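Local atomic coordinates of uncharacterized sugar kinase PH1459 (Pyrococcus horikoshii, PDB entry 3EWM), a protein that probably phosphorylates a sugar, perhaps fructose, at the expense of ATP, as a member of the PfkB carbohydrate kinase family. Residues Met175-Ile183 with Leu197-Glu205; Asn38-Val48 with Asp247-Leu258. One frame throughout, in Å; residues are numbered along the deposited sequence.

Contact 1. Residues Met175-Ile183 with Leu197-Glu205; sequences MIKVLEESI and LYLENQGVE
I176 sends its two branches to different partners across this contact. With CG1 beside the backbone N (chi1 -73°), CD1 runs out to L199 CD2, 3.5 Å away, while CG2 rests on V204 CG2 at 3.8 Å. CD1 also lies against the amide of Q202, and that amide cannot swing freely: NE2 donates to Y198 O over 2.9 Å, nearly straight at 169°, reaching it from above the carbonyl plane. The same NE2 sits over one face of the Y198 ring, toward its rim. Selenomethionine M175 takes the edge instead, its bent chain bringing CE into the ring plane, 3.7 Å from Y198 CE2. Without the branches of I176, as with an alanine here, L199 CD2 and V204 CG2 would probably lose this partner and a gap is likely to open beside the Q202 amide. These segments come from consecutive connections of the ribokinase-like sheet: helix 172-185 crosses from strand 156-160 to its parallel neighbour 188-192, and helix 193-200 follows that strand. A Schellman motif ends the second helix, with G203 at positive phi and V204 N bonded back to L199 O. The chain thus turns V204 toward the first helix, where CG1 anti to the backbone N (chi1 178°) meets I183 CD1 at 3.7 Å and CG2 lies by E180 CB. L179 CD1 touches L199 CD2, the two side chains crossing at about a right angle, and F159 of strand 156-160 backs both L179 and I183. On the outer side, a water donates to E180 OE2 at 2.6 Å and accepts from E205 N at 3.0 Å, bridging the helix to the loop.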
# COMPACT_ATOMS: atom_id res chain seq x y z
N MSE A 175 7.07 22.95 2.78
CA MSE A 175 6.23 22.86 1.59
C MSE A 175 6.16 24.17 0.82
O MSE A 175 6.34 24.21 -0.38
CB MSE A 175 4.81 22.47 1.97
CG MSE A 175 3.90 22.39 0.77
SE MSE A 175 2.05 22.34 1.28
CE MSE A 175 1.80 24.24 1.64
N ILE A 176 5.87 25.25 1.55
CA ILE A 176 5.80 26.57 0.96
C ILE A 176 7.14 26.96 0.33
O ILE A 176 7.18 27.57 -0.73
CB ILE A 176 5.36 27.61 2.03
CG1 ILE A 176 3.86 27.43 2.32
CG2 ILE A 176 5.69 29.03 1.58
CD1 ILE A 176 2.94 27.72 1.13
N LYS A 177 8.23 26.59 0.99
CA LYS A 177 9.57 26.87 0.48
C LYS A 177 9.86 26.08 -0.80
O LYS A 177 10.34 26.65 -1.79
CB LYS A 177 10.62 26.58 1.54
CG LYS A 177 10.59 27.59 2.69
CD LYS A 177 11.73 27.40 3.68
CE LYS A 177 11.40 28.06 5.01
NZ LYS A 177 12.59 28.12 5.90
N VAL A 178 9.57 24.79 -0.79
CA VAL A 178 9.87 23.95 -1.96
C VAL A 178 8.94 24.26 -3.13
O VAL A 178 9.36 24.24 -4.27
CB VAL A 178 9.86 22.43 -1.66
CG1 VAL A 178 10.80 22.10 -0.50
CG2 VAL A 178 8.48 21.96 -1.35
N LEU A 179 7.67 24.55 -2.83
CA LEU A 179 6.73 24.95 -3.88
C LEU A 179 7.16 26.24 -4.52
O LEU A 179 7.16 26.35 -5.73
CB LEU A 179 5.29 25.06 -3.37
CG LEU A 179 4.58 23.77 -2.93
CD1 LEU A 179 3.18 24.11 -2.45
CD2 LEU A 179 4.53 22.73 -4.01
N GLU A 180 7.55 27.22 -3.70
CA GLU A 180 8.02 28.47 -4.26
C GLU A 180 9.28 28.26 -5.09
O GLU A 180 9.39 28.80 -6.17
CB GLU A 180 8.26 29.53 -3.18
CG GLU A 180 8.54 30.88 -3.79
CD GLU A 180 8.68 31.95 -2.76
OE1 GLU A 180 8.90 31.63 -1.58
OE2 GLU A 180 8.57 33.12 -3.14
N GLU A 181 10.22 27.46 -4.59
CA GLU A 181 11.45 27.25 -5.35
C GLU A 181 11.17 26.57 -6.68
O GLU A 181 11.75 26.94 -7.69
CB GLU A 181 12.49 26.47 -4.53
CG GLU A 181 13.06 27.28 -3.37
CD GLU A 181 13.85 26.43 -2.39
OE1 GLU A 181 14.44 27.02 -1.45
OE2 GLU A 181 13.87 25.19 -2.55
N SER A 182 10.25 25.61 -6.67
CA SER A 182 9.84 24.88 -7.87
C SER A 182 9.15 25.79 -8.87
O SER A 182 9.42 25.72 -10.05
CB SER A 182 8.87 23.74 -7.50
OG SER A 182 9.48 22.81 -6.64
N ILE A 183 8.24 26.62 -8.38
CA ILE A 183 7.52 27.54 -9.24
C ILE A 183 8.52 28.50 -9.89
O ILE A 183 8.47 28.74 -11.10
CB ILE A 183 6.44 28.31 -8.47
CG1 ILE A 183 5.29 27.36 -8.07
CG2 ILE A 183 5.92 29.44 -9.34
CD1 ILE A 183 4.31 27.92 -7.02
N LEU A 197 -4.85 30.77 -5.03
CA LEU A 197 -5.30 31.54 -3.88
C LEU A 197 -4.50 31.14 -2.63
O LEU A 197 -3.99 31.98 -1.90
CB LEU A 197 -6.80 31.34 -3.65
CG LEU A 197 -7.40 32.19 -2.52
CD1 LEU A 197 -7.27 33.69 -2.83
CD2 LEU A 197 -8.85 31.78 -2.27
N TYR A 198 -4.39 29.83 -2.42
CA TYR A 198 -3.75 29.31 -1.23
C TYR A 198 -2.29 29.75 -1.13
O TYR A 198 -1.81 30.26 -0.09
CB TYR A 198 -3.87 27.79 -1.20
CG TYR A 198 -3.22 27.16 0.01
CD1 TYR A 198 -3.85 27.20 1.25
CD2 TYR A 198 -1.98 26.53 -0.09
CE1 TYR A 198 -3.25 26.62 2.37
CE2 TYR A 198 -1.37 25.96 1.02
CZ TYR A 198 -2.01 26.01 2.25
OH TYR A 198 -1.41 25.44 3.35
N LEU A 199 -1.57 29.55 -2.23
CA LEU A 199 -0.16 29.84 -2.27
C LEU A 199 0.15 31.33 -2.32
O LEU A 199 1.00 31.81 -1.57
CB LEU A 199 0.48 29.10 -3.42
CG LEU A 199 0.49 27.58 -3.20
CD1 LEU A 199 1.04 26.87 -4.41
CD2 LEU A 199 1.30 27.24 -1.97
N GLU A 200 -0.56 32.06 -3.18
CA GLU A 200 -0.29 33.49 -3.35
C GLU A 200 -0.59 34.28 -2.10
O GLU A 200 0.07 35.28 -1.83
CB GLU A 200 -1.02 34.05 -4.56
CG GLU A 200 -0.46 33.52 -5.87
CD GLU A 200 -0.88 34.32 -7.08
OE1 GLU A 200 -1.91 35.02 -7.02
OE2 GLU A 200 -0.15 34.24 -8.09
N ASN A 201 -1.54 33.78 -1.31
CA ASN A 201 -1.84 34.34 -0.00
C ASN A 201 -0.80 34.05 1.06
O ASN A 201 -0.89 34.54 2.19
CB ASN A 201 -3.23 33.90 0.46
CG ASN A 201 -4.31 34.71 -0.21
OD1 ASN A 201 -4.01 35.67 -0.94
ND2 ASN A 201 -5.56 34.35 0.03
N GLN A 202 0.19 33.23 0.71
CA GLN A 202 1.35 33.01 1.56
C GLN A 202 2.60 33.56 0.89
O GLN A 202 3.73 33.16 1.22
CB GLN A 202 1.48 31.53 1.88
CG GLN A 202 0.26 31.01 2.57
CD GLN A 202 0.34 29.55 2.81
OE1 GLN A 202 0.95 29.10 3.78
NE2 GLN A 202 -0.30 28.78 1.94
N GLY A 203 2.39 34.51 -0.02
CA GLY A 203 3.45 35.26 -0.65
C GLY A 203 4.20 34.48 -1.72
O GLY A 203 5.29 34.89 -2.12
N VAL A 204 3.63 33.35 -2.15
CA VAL A 204 4.20 32.58 -3.25
C VAL A 204 3.43 32.90 -4.51
O VAL A 204 2.29 32.47 -4.67
CB VAL A 204 4.15 31.04 -2.99
CG1 VAL A 204 4.71 30.26 -4.20
CG2 VAL A 204 4.90 30.67 -1.71
N GLU A 205 4.05 33.67 -5.40
CA GLU A 205 3.50 33.94 -6.71
C GLU A 205 3.35 32.62 -7.51
O GLU A 205 4.29 31.83 -7.60
CB GLU A 205 4.36 34.97 -7.45
CG GLU A 205 3.99 35.18 -8.92
CD GLU A 205 4.27 36.59 -9.45
OE1 GLU A 205 3.38 37.18 -10.09
OE2 GLU A 205 5.38 37.12 -9.23
O HOH W 1 7.09 33.76 -5.19

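Contact 2. Residues Asn38-Val48 with Asp247-Leu258; sequences NVAVGVSRLGV and DAFMAALLVGIL
V39 is the knob of this helix pair, set among D247, M250, A251 and L254. It holds CG1 anti to the backbone N (chi1 174°), facing A251, which leaves CG2 beside the backbone N to meet D247 O and, at 3.8 Å, M250 CB. A251 CB in turn presses on the backbone of the first helix, 3.6 Å from V43 N. G42 makes room for it: a beta carbon there would clash with A251 CB. Farther along, V255 fits between L46 and V48, with V255 CG2 3.8 Å from L46 CD1, and V48 CG1 meets L258 CD2 tip to tip at 3.6 Å. The axes of 38-45 and 247-258 come within 8.0 Å and cross at -52°. D247 ends the GAGD signature of the PfkB family, near the start of helix 245-259, so this contact ties helix 35-45 to that motif. N38 ND2 donates to D247 OD2 over 2.9 Å; the hydrogen bond arrives on the anti side of the carboxylate, 28° out of its plane. The amide's other end is fixed as well, since N38 OD1 accepts from W286 NE1. Behind the knob, N129 of strand 127-131 touches V39, M250 and L254, while M250 also lies against K190, a residue that binds ATP.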
# COMPACT_ATOMS: atom_id res chain seq x y z
N ASN A 38 0.99 9.90 -15.72
CA ASN A 38 -0.21 10.12 -16.51
C ASN A 38 0.06 11.12 -17.62
O ASN A 38 -0.43 10.97 -18.73
CB ASN A 38 -1.38 10.62 -15.65
CG ASN A 38 -1.65 9.73 -14.44
OD1 ASN A 38 -1.29 8.56 -14.41
ND2 ASN A 38 -2.30 10.30 -13.42
N VAL A 39 0.82 12.16 -17.29
CA VAL A 39 1.20 13.16 -18.28
C VAL A 39 2.11 12.52 -19.34
O VAL A 39 1.95 12.76 -20.53
CB VAL A 39 1.92 14.36 -17.64
CG1 VAL A 39 2.42 15.32 -18.74
CG2 VAL A 39 0.99 15.11 -16.70
N ALA A 40 3.03 11.69 -18.88
CA ALA A 40 3.96 11.01 -19.79
C ALA A 40 3.20 10.16 -20.80
O ALA A 40 3.53 10.17 -21.98
CB ALA A 40 4.95 10.14 -19.02
N VAL A 41 2.19 9.44 -20.32
CA VAL A 41 1.33 8.65 -21.22
C VAL A 41 0.56 9.57 -22.19
O VAL A 41 0.50 9.30 -23.39
CB VAL A 41 0.39 7.72 -20.41
CG1 VAL A 41 -0.73 7.13 -21.29
CG2 VAL A 41 1.21 6.62 -19.74
N GLY A 42 0.01 10.66 -21.67
CA GLY A 42 -0.68 11.65 -22.51
C GLY A 42 0.21 12.18 -23.62
O GLY A 42 -0.20 12.20 -24.78
N VAL A 43 1.43 12.58 -23.27
CA VAL A 43 2.43 13.05 -24.25
C VAL A 43 2.66 12.03 -25.35
O VAL A 43 2.59 12.36 -26.54
CB VAL A 43 3.74 13.42 -23.56
CG1 VAL A 43 4.87 13.66 -24.57
CG2 VAL A 43 3.53 14.65 -22.67
N SER A 44 2.91 10.79 -24.94
CA SER A 44 3.06 9.69 -25.88
C SER A 44 1.83 9.51 -26.76
O SER A 44 1.96 9.34 -27.96
CB SER A 44 3.38 8.39 -25.16
OG SER A 44 3.60 7.36 -26.11
N ARG A 45 0.64 9.58 -26.17
CA ARG A 45 -0.59 9.43 -26.94
C ARG A 45 -0.79 10.51 -27.99
O ARG A 45 -1.38 10.26 -29.06
CB ARG A 45 -1.78 9.35 -26.02
CG ARG A 45 -1.84 8.05 -25.32
CD ARG A 45 -3.17 7.84 -24.77
NE ARG A 45 -3.26 6.67 -23.92
CZ ARG A 45 -4.23 6.50 -23.05
NH1 ARG A 45 -5.16 7.45 -22.94
NH2 ARG A 45 -4.29 5.42 -22.30
N LEU A 46 -0.30 11.70 -27.69
CA LEU A 46 -0.30 12.83 -28.61
C LEU A 46 0.80 12.75 -29.68
O LEU A 46 0.94 13.67 -30.49
CB LEU A 46 -0.16 14.12 -27.82
CG LEU A 46 -1.29 14.37 -26.83
CD1 LEU A 46 -1.08 15.68 -26.10
CD2 LEU A 46 -2.62 14.38 -27.57
N GLY A 47 1.58 11.67 -29.67
CA GLY A 47 2.56 11.37 -30.73
C GLY A 47 3.97 11.87 -30.47
O GLY A 47 4.81 11.89 -31.39
N VAL A 48 4.24 12.28 -29.23
CA VAL A 48 5.52 12.88 -28.88
C VAL A 48 6.33 11.91 -28.01
O VAL A 48 5.76 11.27 -27.14
CB VAL A 48 5.32 14.23 -28.16
CG1 VAL A 48 6.60 14.73 -27.52
CG2 VAL A 48 4.75 15.26 -29.12
N ASP A 247 -4.38 15.83 -16.14
CA ASP A 247 -3.12 15.33 -16.69
C ASP A 247 -3.14 15.30 -18.22
O ASP A 247 -2.11 15.52 -18.84
CB ASP A 247 -2.78 13.99 -16.10
CG ASP A 247 -2.49 14.08 -14.61
OD1 ASP A 247 -2.01 15.14 -14.15
OD2 ASP A 247 -2.76 13.10 -13.90
N ALA A 248 -4.30 15.00 -18.80
CA ALA A 248 -4.52 15.14 -20.24
C ALA A 248 -4.27 16.59 -20.68
O ALA A 248 -3.56 16.84 -21.66
CB ALA A 248 -5.93 14.74 -20.58
N PHE A 249 -4.86 17.53 -19.94
CA PHE A 249 -4.64 18.93 -20.17
C PHE A 249 -3.15 19.29 -20.11
O PHE A 249 -2.63 19.96 -21.00
CB PHE A 249 -5.47 19.76 -19.18
CG PHE A 249 -5.09 21.20 -19.16
CD1 PHE A 249 -5.59 22.07 -20.11
CD2 PHE A 249 -4.26 21.69 -18.17
CE1 PHE A 249 -5.24 23.42 -20.11
CE2 PHE A 249 -3.90 23.04 -18.15
CZ PHE A 249 -4.40 23.91 -19.13
N MSE A 250 -2.45 18.85 -19.05
CA MSE A 250 -1.01 19.11 -18.95
C MSE A 250 -0.27 18.57 -20.17
O MSE A 250 0.55 19.26 -20.76
CB MSE A 250 -0.42 18.51 -17.66
CG MSE A 250 1.05 18.85 -17.42
SE MSE A 250 1.42 20.77 -17.52
CE MSE A 250 2.48 20.98 -15.87
N ALA A 251 -0.54 17.31 -20.52
CA ALA A 251 0.10 16.70 -21.68
C ALA A 251 -0.10 17.56 -22.93
O ALA A 251 0.86 17.88 -23.63
CB ALA A 251 -0.43 15.29 -21.90
N ALA A 252 -1.35 17.97 -23.17
CA ALA A 252 -1.67 18.84 -24.30
C ALA A 252 -0.91 20.15 -24.27
O ALA A 252 -0.48 20.65 -25.30
CB ALA A 252 -3.16 19.13 -24.33
N LEU A 253 -0.77 20.73 -23.08
CA LEU A 253 -0.11 22.01 -22.96
C LEU A 253 1.35 21.89 -23.36
O LEU A 253 1.88 22.71 -24.11
CB LEU A 253 -0.22 22.55 -21.54
CG LEU A 253 0.09 24.04 -21.45
CD1 LEU A 253 -1.06 24.85 -22.04
CD2 LEU A 253 0.33 24.44 -20.00
N LEU A 254 1.98 20.84 -22.84
CA LEU A 254 3.39 20.57 -23.06
C LEU A 254 3.65 20.20 -24.51
O LEU A 254 4.58 20.72 -25.12
CB LEU A 254 3.86 19.47 -22.12
CG LEU A 254 3.76 19.85 -20.63
CD1 LEU A 254 4.54 18.87 -19.78
CD2 LEU A 254 4.26 21.29 -20.40
N VAL A 255 2.84 19.31 -25.06
CA VAL A 255 2.95 18.97 -26.48
C VAL A 255 2.71 20.21 -27.36
O VAL A 255 3.48 20.46 -28.29
CB VAL A 255 2.05 17.78 -26.87
CG1 VAL A 255 2.00 17.61 -28.37
CG2 VAL A 255 2.60 16.48 -26.22
N GLY A 256 1.68 21.01 -27.04
CA GLY A 256 1.42 22.28 -27.73
C GLY A 256 2.60 23.23 -27.74
O GLY A 256 3.01 23.74 -28.79
N ILE A 257 3.16 23.47 -26.56
CA ILE A 257 4.33 24.31 -26.42
C ILE A 257 5.50 23.76 -27.25
O ILE A 257 6.21 24.52 -27.94
CB ILE A 257 4.71 24.45 -24.93
CG1 ILE A 257 3.68 25.32 -24.21
CG2 ILE A 257 6.13 25.02 -24.77
CD1 ILE A 257 3.65 25.15 -22.70
N LEU A 258 5.69 22.45 -27.20
CA LEU A 258 6.75 21.82 -27.99
C LEU A 258 6.53 22.00 -29.50
O LEU A 258 7.47 22.28 -30.24
CB LEU A 258 6.83 20.33 -27.64
CG LEU A 258 7.92 19.54 -28.38
CD1 LEU A 258 9.30 19.80 -27.74
CD2 LEU A 258 7.58 18.06 -28.34

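In the fold
Contact 2 closes a loop of the chain that holds contact 1: helix 35-45 comes first, then 172-185 and 193-200, and last 245-259. The contact centres are 25 Å apart, on opposite sides of the molecule's centre, and the nearest atoms stay about 10 Å from each other. What they share is the nine-stranded sheet. Helix 172-185 leans on strand 156-160, whereas helix 245-259 leans on strands 127-131 and 188-192. Strand 188-192, which carries the ATP-binding K190, also joins the two helices of contact 1. Contact 2 is buried near that nucleotide site; contact 1 lies farther out, with I183 about 10 Å from K190, side chain to side chain.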